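Local coordinates for putative lipoprotein (Bacteroides fragilis, PDB 3QNK) that belongs to the SusD family of outer-membrane lipoproteins and probably helps capture glycans at the cell surface of Bacteroides fragilis, at residues Y28-V33 with Y81-K86; M117-M122 with I130-V135; C309-G314 with T479-T484. All blocks are in the same frame, centred on the assembly; numbering follows the deposited sequence.

Contact 1: Y28-V33 with Y81-K86; sequences YSEISV and YVKVRK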
loop_
_atom_site.group_PDB
_atom_site.type_symbol
_atom_site.label_atom_id
_atom_site.label_comp_id
_atom_site.label_asym_id
_atom_site.label_seq_id
_atom_site.Cartn_x
_atom_site.Cartn_y
_atom_site.Cartn_z
ATOM N N TYR B 28 7.227 16.165 2.351
ATOM C CA TYR B 28 8.400 15.714 3.102
ATOM C C TYR B 28 8.061 14.429 3.850
ATOM O O TYR B 28 8.896 13.530 3.930
ATOM C CB TYR B 28 8.881 16.783 4.095
ATOM C CG TYR B 28 9.812 17.827 3.517
ATOM C CD1 TYR B 28 11.171 17.557 3.336
ATOM C CD2 TYR B 28 9.361 19.119 3.243
ATOM C CE1 TYR B 28 12.045 18.533 2.846
ATOM C CE2 TYR B 28 10.219 20.096 2.735
ATOM C CZ TYR B 28 11.565 19.804 2.550
ATOM O OH TYR B 28 12.415 20.768 2.047
ATOM N N SER B 29 6.817 14.327 4.368
ATOM C CA SER B 29 6.339 13.155 5.111
ATOM C C SER B 29 6.281 11.908 4.199
ATOM O O SER B 29 6.287 10.779 4.697
ATOM C CB SER B 29 4.987 13.441 5.769
ATOM O OG SER B 29 3.899 12.783 5.141
ATOM N N GLU B 30 6.288 12.119 2.870
ATOM C CA GLU B 30 6.288 11.038 1.892
ATOM C C GLU B 30 7.672 10.403 1.757
ATOM O O GLU B 30 7.794 9.392 1.073
ATOM C CB GLU B 30 5.778 11.515 0.525
ATOM C CG GLU B 30 4.270 11.692 0.453
ATOM C CD GLU B 30 3.380 10.493 0.713
ATOM O OE1 GLU B 30 3.850 9.340 0.575
ATOM O OE2 GLU B 30 2.190 10.717 1.030
ATOM N N ILE B 31 8.709 10.959 2.410
ATOM C CA ILE B 31 10.038 10.347 2.376
ATOM C C ILE B 31 9.943 9.057 3.196
ATOM O O ILE B 31 9.550 9.098 4.375
ATOM C CB ILE B 31 11.164 11.291 2.886
ATOM C CG1 ILE B 31 11.317 12.530 2.002
ATOM C CG2 ILE B 31 12.497 10.523 3.005
ATOM C CD1 ILE B 31 12.077 13.660 2.696
ATOM N N SER B 32 10.245 7.920 2.562
ATOM C CA SER B 32 10.159 6.620 3.235
ATOM C C SER B 32 11.530 6.086 3.616
ATOM O O SER B 32 12.500 6.240 2.857
ATOM C CB SER B 32 9.470 5.600 2.336
ATOM O OG SER B 32 8.172 6.029 1.986
ATOM N N VAL B 33 11.599 5.442 4.787
ATOM C CA VAL B 33 12.804 4.771 5.294
ATOM C C VAL B 33 12.475 3.303 5.525
ATOM O O VAL B 33 11.502 2.986 6.226
ATOM C CB VAL B 33 13.376 5.419 6.579
ATOM C CG1 VAL B 33 14.757 4.850 6.902
ATOM C CG2 VAL B 33 13.418 6.943 6.458
ATOM N N TYR B 81 4.792 6.546 -7.405
ATOM C CA TYR B 81 4.026 7.330 -8.382
ATOM C C TYR B 81 2.977 8.172 -7.678
ATOM O O TYR B 81 2.681 9.273 -8.147
ATOM C CB TYR B 81 3.425 6.456 -9.482
ATOM C CG TYR B 81 4.410 6.209 -10.600
ATOM C CD1 TYR B 81 4.901 7.263 -11.368
ATOM C CD2 TYR B 81 4.884 4.928 -10.870
ATOM C CE1 TYR B 81 5.842 7.051 -12.376
ATOM C CE2 TYR B 81 5.820 4.696 -11.886
ATOM C CZ TYR B 81 6.299 5.764 -12.633
ATOM O OH TYR B 81 7.210 5.547 -13.635
ATOM N N VAL B 82 2.501 7.715 -6.506
ATOM C CA VAL B 82 1.539 8.459 -5.654
ATOM C C VAL B 82 2.239 9.721 -5.148
ATOM O O VAL B 82 1.678 10.819 -5.217
ATOM C CB VAL B 82 1.007 7.585 -4.480
ATOM C CG1 VAL B 82 0.148 8.395 -3.527
ATOM C CG2 VAL B 82 0.228 6.379 -4.981
ATOM N N LYS B 83 3.504 9.556 -4.675
ATOM C CA LYS B 83 4.376 10.614 -4.151
ATOM C C LYS B 83 4.636 11.638 -5.230
ATOM O O LYS B 83 4.518 12.843 -4.990
ATOM C CB LYS B 83 5.704 10.030 -3.629
ATOM C CG LYS B 83 5.544 9.008 -2.529
ATOM C CD LYS B 83 6.917 8.564 -2.040
ATOM C CE LYS B 83 6.838 7.271 -1.277
ATOM N NZ LYS B 83 6.206 7.419 0.078
ATOM N N VAL B 84 4.949 11.147 -6.442
ATOM C CA VAL B 84 5.210 11.988 -7.609
ATOM C C VAL B 84 3.923 12.732 -7.969
ATOM O O VAL B 84 3.993 13.932 -8.220
ATOM C CB VAL B 84 5.792 11.182 -8.791
ATOM C CG1 VAL B 84 5.717 11.977 -10.091
ATOM C CG2 VAL B 84 7.232 10.764 -8.509
ATOM N N ARG B 85 2.752 12.051 -7.924
ATOM C CA ARG B 85 1.465 12.692 -8.232
ATOM C C ARG B 85 1.250 13.932 -7.337
ATOM O O ARG B 85 0.867 14.987 -7.850
ATOM C CB ARG B 85 0.306 11.703 -8.099
ATOM C CG ARG B 85 -1.045 12.267 -8.556
ATOM C CD ARG B 85 -2.185 11.279 -8.375
ATOM N NE ARG B 85 -3.407 11.765 -9.010
ATOM C CZ ARG B 85 -4.412 12.338 -8.360
ATOM N NH1 ARG B 85 -4.355 12.495 -7.047
ATOM N NH2 ARG B 85 -5.482 12.767 -9.020
ATOM N N LYS B 86 1.566 13.813 -6.024
ATOM C CA LYS B 86 1.441 14.887 -5.044
ATOM C C LYS B 86 2.370 16.059 -5.379
ATOM O O LYS B 86 1.967 17.204 -5.193
ATOM C CB LYS B 86 1.710 14.363 -3.637
ATOM C CG LYS B 86 0.639 13.411 -3.094
ATOM C CD LYS B 86 0.920 13.068 -1.638
ATOM C CE LYS B 86 -0.179 12.248 -1.013
ATOM N NZ LYS B 86 -0.089 12.275 0.469
#
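Glu30 and Lys83 form the closest backbone approach, with the CA of Glu30 and the CA of Lys83 6.4 Å apart. Residues 28-33 carry the chain out of helix 17-29 into a loop, whereas 81-86 are helical throughout and belong to helix 76-93. Lys83 and Lys86, nearly one turn apart, both point toward the loop, and Glu30 answers from the other side. Its chain bends at chi2 (-60°), and each carboxylate oxygen meets a different lysine. Lys83 NZ approaches Glu30 OE1 nearly head-on at 3.1 Å; Lys86, with its chain extended beyond CG, brings NZ to 2.8 Å from Glu30 OE2, on the anti side and 24° out of the carboxylate plane. Both are salt bridges. Lys83 NZ is gripped further by the carbonyl O of Glu30 at 2.7 Å, reached in the carbonyl plane on a lone pair, and it donates to Ser32 OG at 3.1 Å. One ammonium thus ties three oxygens of the loop together, and the two salt bridges would tend to fix the carboxylate's rotation. Lys86 has a second acidic partner, Asp26 of helix 17-29, and Lys83 lies in a cation-pi contact with Tyr80. Glu30, Lys83 and Lys86 form a salt-bridge network, here joining a helix exit to a neighbouring helix of the TPR-like alpha-alpha superhelix.

Contact 2: M117-M122 with I130-V135; sequences MFYFEM and ILLDKV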
loop_
_atom_site.group_PDB
_atom_site.type_symbol
_atom_site.label_atom_id
_atom_site.label_comp_id
_atom_site.label_asym_id
_atom_site.label_seq_id
_atom_site.Cartn_x
_atom_site.Cartn_y
_atom_site.Cartn_z
HETATM N N MSE B 117 14.169 13.265 -5.834
HETATM C CA MSE B 117 14.452 12.223 -4.866
HETATM C C MSE B 117 13.526 11.025 -5.058
HETATM O O MSE B 117 13.998 9.890 -4.966
HETATM C CB MSE B 117 14.327 12.785 -3.447
HETATM C CG MSE B 117 14.397 11.713 -2.388
HETATM SE SE MSE B 117 14.653 12.457 -0.671
HETATM C CE MSE B 117 16.581 12.707 -0.780
ATOM N N PHE B 118 12.238 11.267 -5.316
ATOM C CA PHE B 118 11.243 10.198 -5.496
ATOM C C PHE B 118 11.493 9.432 -6.777
ATOM O O PHE B 118 11.495 8.202 -6.723
ATOM C CB PHE B 118 9.804 10.736 -5.451
ATOM C CG PHE B 118 9.424 11.361 -4.134
ATOM C CD1 PHE B 118 9.890 10.841 -2.934
ATOM C CD2 PHE B 118 8.560 12.442 -4.085
ATOM C CE1 PHE B 118 9.534 11.417 -1.711
ATOM C CE2 PHE B 118 8.202 13.021 -2.857
ATOM C CZ PHE B 118 8.689 12.497 -1.678
ATOM N N TYR B 119 11.761 10.131 -7.903
ATOM C CA TYR B 119 12.060 9.490 -9.176
ATOM C C TYR B 119 13.379 8.729 -9.112
ATOM O O TYR B 119 13.473 7.638 -9.692
ATOM C CB TYR B 119 12.092 10.488 -10.319
ATOM C CG TYR B 119 10.775 10.607 -11.067
ATOM C CD1 TYR B 119 10.268 9.538 -11.807
ATOM C CD2 TYR B 119 10.069 11.806 -11.092
ATOM C CE1 TYR B 119 9.062 9.644 -12.496
ATOM C CE2 TYR B 119 8.871 11.924 -11.791
ATOM C CZ TYR B 119 8.364 10.837 -12.471
ATOM O OH TYR B 119 7.186 10.965 -13.149
ATOM N N PHE B 120 14.383 9.259 -8.373
ATOM C CA PHE B 120 15.673 8.577 -8.231
ATOM C C PHE B 120 15.502 7.240 -7.533
ATOM O O PHE B 120 16.147 6.300 -7.949
ATOM C CB PHE B 120 16.702 9.439 -7.492
ATOM C CG PHE B 120 18.107 8.869 -7.415
ATOM C CD1 PHE B 120 18.724 8.328 -8.543
ATOM C CD2 PHE B 120 18.842 8.943 -6.233
ATOM C CE1 PHE B 120 20.033 7.824 -8.467
ATOM C CE2 PHE B 120 20.157 8.458 -6.173
ATOM C CZ PHE B 120 20.738 7.903 -7.283
ATOM N N GLU B 121 14.603 7.127 -6.528
ATOM C CA GLU B 121 14.330 5.843 -5.859
ATOM C C GLU B 121 13.798 4.795 -6.827
ATOM O O GLU B 121 14.111 3.607 -6.688
ATOM C CB GLU B 121 13.341 5.979 -4.705
ATOM C CG GLU B 121 14.021 6.049 -3.351
ATOM C CD GLU B 121 15.044 4.978 -3.014
ATOM O OE1 GLU B 121 14.697 3.782 -3.123
ATOM O OE2 GLU B 121 16.178 5.331 -2.614
HETATM N N MSE B 122 13.017 5.234 -7.817
HETATM C CA MSE B 122 12.467 4.350 -8.831
HETATM C C MSE B 122 13.521 4.002 -9.868
HETATM O O MSE B 122 13.721 2.823 -10.158
HETATM C CB MSE B 122 11.248 4.998 -9.500
HETATM C CG MSE B 122 10.053 5.110 -8.560
HETATM SE SE MSE B 122 8.460 5.571 -9.516
HETATM C CE MSE B 122 8.646 7.386 -9.505
ATOM N N ILE B 130 8.144 5.606 -16.233
ATOM C CA ILE B 130 7.208 6.510 -16.903
ATOM C C ILE B 130 7.449 7.901 -16.335
ATOM O O ILE B 130 7.259 8.110 -15.131
ATOM C CB ILE B 130 5.723 6.073 -16.737
ATOM C CG1 ILE B 130 5.457 4.679 -17.337
ATOM C CG2 ILE B 130 4.797 7.156 -17.317
ATOM C CD1 ILE B 130 4.322 4.034 -16.771
ATOM N N LEU B 131 7.874 8.848 -17.185
ATOM C CA LEU B 131 8.118 10.210 -16.716
ATOM C C LEU B 131 6.833 11.019 -16.802
ATOM O O LEU B 131 6.249 11.153 -17.878
ATOM C CB LEU B 131 9.263 10.895 -17.478
ATOM C CG LEU B 131 10.650 10.286 -17.285
ATOM C CD1 LEU B 131 11.654 10.931 -18.226
ATOM C CD2 LEU B 131 11.102 10.388 -15.848
ATOM N N LEU B 132 6.365 11.503 -15.647
ATOM C CA LEU B 132 5.159 12.311 -15.506
ATOM C C LEU B 132 5.486 13.639 -14.832
ATOM O O LEU B 132 6.061 13.661 -13.741
ATOM C CB LEU B 132 4.085 11.561 -14.700
ATOM C CG LEU B 132 3.590 10.246 -15.258
ATOM C CD1 LEU B 132 2.591 9.647 -14.355
ATOM C CD2 LEU B 132 2.950 10.428 -16.608
ATOM N N ASP B 133 5.128 14.736 -15.490
ATOM C CA ASP B 133 5.361 16.100 -15.007
ATOM C C ASP B 133 4.027 16.791 -14.702
ATOM O O ASP B 133 4.010 17.951 -14.265
ATOM C CB ASP B 133 6.162 16.915 -16.049
ATOM C CG ASP B 133 5.511 17.056 -17.436
ATOM O OD1 ASP B 133 4.557 16.293 -17.737
ATOM O OD2 ASP B 133 5.998 17.877 -18.242
ATOM N N LYS B 134 2.912 16.087 -14.970
ATOM C CA LYS B 134 1.550 16.568 -14.727
ATOM C C LYS B 134 0.741 15.456 -14.066
ATOM O O LYS B 134 1.140 14.280 -14.114
ATOM C CB LYS B 134 0.869 17.066 -16.030
ATOM C CG LYS B 134 0.736 16.037 -17.176
ATOM C CD LYS B 134 -0.722 15.604 -17.449
ATOM C CE LYS B 134 -1.592 16.536 -18.285
ATOM N N VAL B 135 -0.375 15.839 -13.423
ATOM C CA VAL B 135 -1.316 14.903 -12.813
ATOM C C VAL B 135 -2.220 14.419 -13.931
ATOM O O VAL B 135 -2.882 15.222 -14.592
ATOM C CB VAL B 135 -2.104 15.512 -11.622
ATOM C CG1 VAL B 135 -3.166 14.541 -11.125
ATOM C CG2 VAL B 135 -1.166 15.927 -10.485
#
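Tyr119 is the residue through which 117-122, part of helix 101-126, meets the irregular chain of 130-135. Just before it, the selenomethionine Met117 faces helix 181-194, packing on Leu187. Even at Tyr119 the backbones stay well separated, with the CA of Tyr119 8.5 Å from the CA of Leu131, and the aromatic side chain spans the gap. The Tyr119 side chain points toward the loop and brings its hydroxyl to the loop backbone. The amide N of Leu132 donates to Tyr119 OH at 2.7 Å, with an N-H...O angle of 159°, a fairly straight bond that gives this main-chain N-H of an irregular segment an acceptor. Along the same ring, the carbonyl O of Ile130 lies at the edge, near the ring plane and 3.5 Å from Tyr119 CE1. Leu131 approaches differently: its CD2 methyl sits over one face, offset toward the rim, 4.0 Å from Tyr119 CE1. Leu132 adds its CB, 3.5 Å from Tyr119 OH. Successive loop residues therefore use the edge, the face and the hydroxyl of a single ring. Phe155 of helix 149-166 meets Tyr119 edge-to-face, and Leu131 also packs on that phenylalanine. Further along, Phe120 turns to helix 181-194, while the selenomethionine Met122 packs on Tyr80 of helix 76-93. A buried tyrosine whose hydroxyl accepts a backbone N-H here joins helix 101-126 to the loop leading to helix 149-166, within the alpha-alpha superhelix of this SusD-like protein.

Contact 3: C309-G314 with T479-T484; sequences CGIYEG and TEFKVT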
loop_
_atom_site.group_PDB
_atom_site.type_symbol
_atom_site.label_atom_id
_atom_site.label_comp_id
_atom_site.label_asym_id
_atom_site.label_seq_id
_atom_site.Cartn_x
_atom_site.Cartn_y
_atom_site.Cartn_z
ATOM N N CYS B 309 44.312 -15.229 18.430
ATOM C CA CYS B 309 44.169 -14.461 17.187
ATOM C C CYS B 309 43.581 -13.109 17.635
ATOM O O CYS B 309 43.027 -13.035 18.746
ATOM C CB CYS B 309 43.277 -15.213 16.192
ATOM S SG CYS B 309 41.491 -14.929 16.386
ATOM N N GLY B 310 43.719 -12.047 16.883
ATOM C CA GLY B 310 43.177 -10.801 17.439
ATOM C C GLY B 310 42.006 -10.272 16.663
ATOM O O GLY B 310 41.934 -9.060 16.400
ATOM N N ILE B 311 41.103 -11.198 16.267
ATOM C CA ILE B 311 39.992 -10.946 15.357
ATOM C C ILE B 311 39.347 -9.565 15.595
ATOM O O ILE B 311 39.251 -8.798 14.629
ATOM C CB ILE B 311 38.954 -12.097 15.290
ATOM C CG1 ILE B 311 37.886 -11.804 14.233
ATOM C CG2 ILE B 311 38.355 -12.444 16.659
ATOM C CD1 ILE B 311 37.372 -12.905 13.495
ATOM N N TYR B 312 39.022 -9.210 16.849
ATOM C CA TYR B 312 38.348 -7.935 17.125
ATOM C C TYR B 312 39.256 -6.888 17.786
ATOM O O TYR B 312 38.757 -5.852 18.210
ATOM C CB TYR B 312 37.077 -8.162 17.976
ATOM C CG TYR B 312 36.162 -9.229 17.406
ATOM C CD1 TYR B 312 35.817 -9.235 16.053
ATOM C CD2 TYR B 312 35.624 -10.220 18.219
ATOM C CE1 TYR B 312 34.967 -10.201 15.531
ATOM C CE2 TYR B 312 34.797 -11.216 17.697
ATOM C CZ TYR B 312 34.476 -11.203 16.350
ATOM O OH TYR B 312 33.639 -12.151 15.819
ATOM N N GLU B 313 40.584 -7.138 17.829
ATOM C CA GLU B 313 41.611 -6.262 18.369
ATOM C C GLU B 313 42.310 -5.460 17.254
ATOM O O GLU B 313 42.492 -5.947 16.143
ATOM C CB GLU B 313 42.653 -7.122 19.131
ATOM C CG GLU B 313 42.264 -7.541 20.551
ATOM C CD GLU B 313 42.885 -8.810 21.123
ATOM O OE1 GLU B 313 44.001 -9.180 20.687
ATOM O OE2 GLU B 313 42.259 -9.429 22.020
ATOM N N GLY B 314 42.696 -4.245 17.583
ATOM C CA GLY B 314 43.507 -3.336 16.770
ATOM C C GLY B 314 42.971 -2.789 15.470
ATOM O O GLY B 314 43.752 -2.268 14.658
ATOM N N THR B 479 35.356 -18.079 24.582
ATOM C CA THR B 479 36.549 -17.484 23.987
ATOM C C THR B 479 36.826 -17.984 22.538
ATOM O O THR B 479 37.558 -17.322 21.808
ATOM C CB THR B 479 37.721 -17.784 24.953
ATOM O OG1 THR B 479 38.867 -17.033 24.597
ATOM C CG2 THR B 479 38.063 -19.266 25.049
ATOM N N GLU B 480 36.226 -19.112 22.122
ATOM C CA GLU B 480 36.492 -19.723 20.827
ATOM C C GLU B 480 35.309 -19.803 19.915
ATOM O O GLU B 480 34.183 -20.051 20.355
ATOM C CB GLU B 480 37.020 -21.143 20.999
ATOM C CG GLU B 480 38.280 -21.241 21.824
ATOM C CD GLU B 480 38.393 -22.565 22.546
ATOM O OE1 GLU B 480 37.462 -22.897 23.314
ATOM O OE2 GLU B 480 39.402 -23.277 22.334
ATOM N N PHE B 481 35.620 -19.741 18.602
ATOM C CA PHE B 481 34.680 -19.759 17.496
ATOM C C PHE B 481 35.229 -20.506 16.285
ATOM O O PHE B 481 36.435 -20.735 16.175
ATOM C CB PHE B 481 34.318 -18.314 17.093
ATOM C CG PHE B 481 35.443 -17.537 16.462
ATOM C CD1 PHE B 481 36.358 -16.843 17.246
ATOM C CD2 PHE B 481 35.593 -17.498 15.082
ATOM C CE1 PHE B 481 37.434 -16.154 16.657
ATOM C CE2 PHE B 481 36.659 -16.804 14.494
ATOM C CZ PHE B 481 37.568 -16.132 15.282
ATOM N N LYS B 482 34.295 -20.880 15.383
ATOM C CA LYS B 482 34.458 -21.510 14.072
ATOM C C LYS B 482 33.855 -20.546 13.032
ATOM O O LYS B 482 32.916 -19.810 13.368
ATOM C CB LYS B 482 33.734 -22.879 14.024
ATOM C CG LYS B 482 34.402 -24.048 14.762
ATOM C CD LYS B 482 33.402 -25.200 14.870
ATOM C CE LYS B 482 33.951 -26.533 15.333
ATOM N NZ LYS B 482 33.452 -27.661 14.488
ATOM N N VAL B 483 34.372 -20.555 11.774
ATOM C CA VAL B 483 33.813 -19.745 10.673
ATOM C C VAL B 483 32.732 -20.593 10.018
ATOM O O VAL B 483 32.938 -21.774 9.771
ATOM C CB VAL B 483 34.887 -19.228 9.668
ATOM C CG1 VAL B 483 34.256 -18.412 8.536
ATOM C CG2 VAL B 483 35.957 -18.410 10.403
ATOM N N THR B 484 31.570 -20.015 9.783
ATOM C CA THR B 484 30.404 -20.710 9.206
ATOM C C THR B 484 29.977 -20.158 7.862
ATOM O O THR B 484 30.268 -18.996 7.582
ATOM C CB THR B 484 29.200 -20.522 10.174
ATOM O OG1 THR B 484 28.892 -19.115 10.310
ATOM C CG2 THR B 484 29.452 -21.151 11.535
#
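Phe481 and Ile311 point at each other from opposite directions, the aromatic ring reaching out from strand 480-488 and the aliphatic branches coming from the loop that follows strand 304-305. The backbones are far apart, 10.5 Å between the CA of Ile311 and the CA of Phe481, so side chains alone close the distance. Phe481 has its CG lodged between the backbone N and the carbonyl carbon (chi1 69°), and the ring presents its CE1–CZ end to the loop. Ile311 takes hold of that end with two branches. Its CD1 comes obliquely to Phe481 CZ at 3.7 Å, and its CG2 lies 3.8 Å from Phe481 CE1. This spread of methyls follows from chi1 of Ile311 (-175°), where CG1 lies opposite the main-chain N and CG2 sits between that N and the carbonyl carbon. The same CG2 also lies 3.7 Å above the centre of the neighbouring Tyr312 ring, so one methyl touches two aromatic rings. In the fold, strand 480-488 is the middle strand of a three-stranded antiparallel sheet, between 304-305 and 469-475, and Phe304 and Phe475 from those flanking strands each meet the Phe481 ring. The loop residues thus add apolar cover to an aromatic cluster on the sheet. Cys309 comes in from another direction, placing SG at the ring's edge, 4.2 Å from Phe481 CE1 and 76° off the ring normal, a sulfur-aromatic contact. Between Cys309 and the residues beyond, the loop folds into a type I beta turn from Gly310 to Glu313, closed by a hydrogen bond from Glu313 N to Gly310 O. Tyr295, from a separate loop, packs on both Cys309 and Ile311.

In the fold
Contacts 1 and 2 are neighbours, their centres 10 Å apart, and follow one another along the chain, both in the N-terminal part matching the starch-binding outer-membrane family. Helix 76-93 joins them: Tyr81 OH probably hydrogen-bonds Ile130 N, and Val84 packs on Tyr119, so the salt-bridged loop of contact 1 and the loop 130-135 are packed on a shared helix. Contact 3 comes last in sequence, on the opposite side of the chain's centre, about 45 Å from contact 1 and 47 Å from contact 2, between centres. It rests on a small antiparallel sheet in the part of the chain matching the SusD family. The protein therefore pairs an N-terminal helical scaffold with a distant beta-and-loop region.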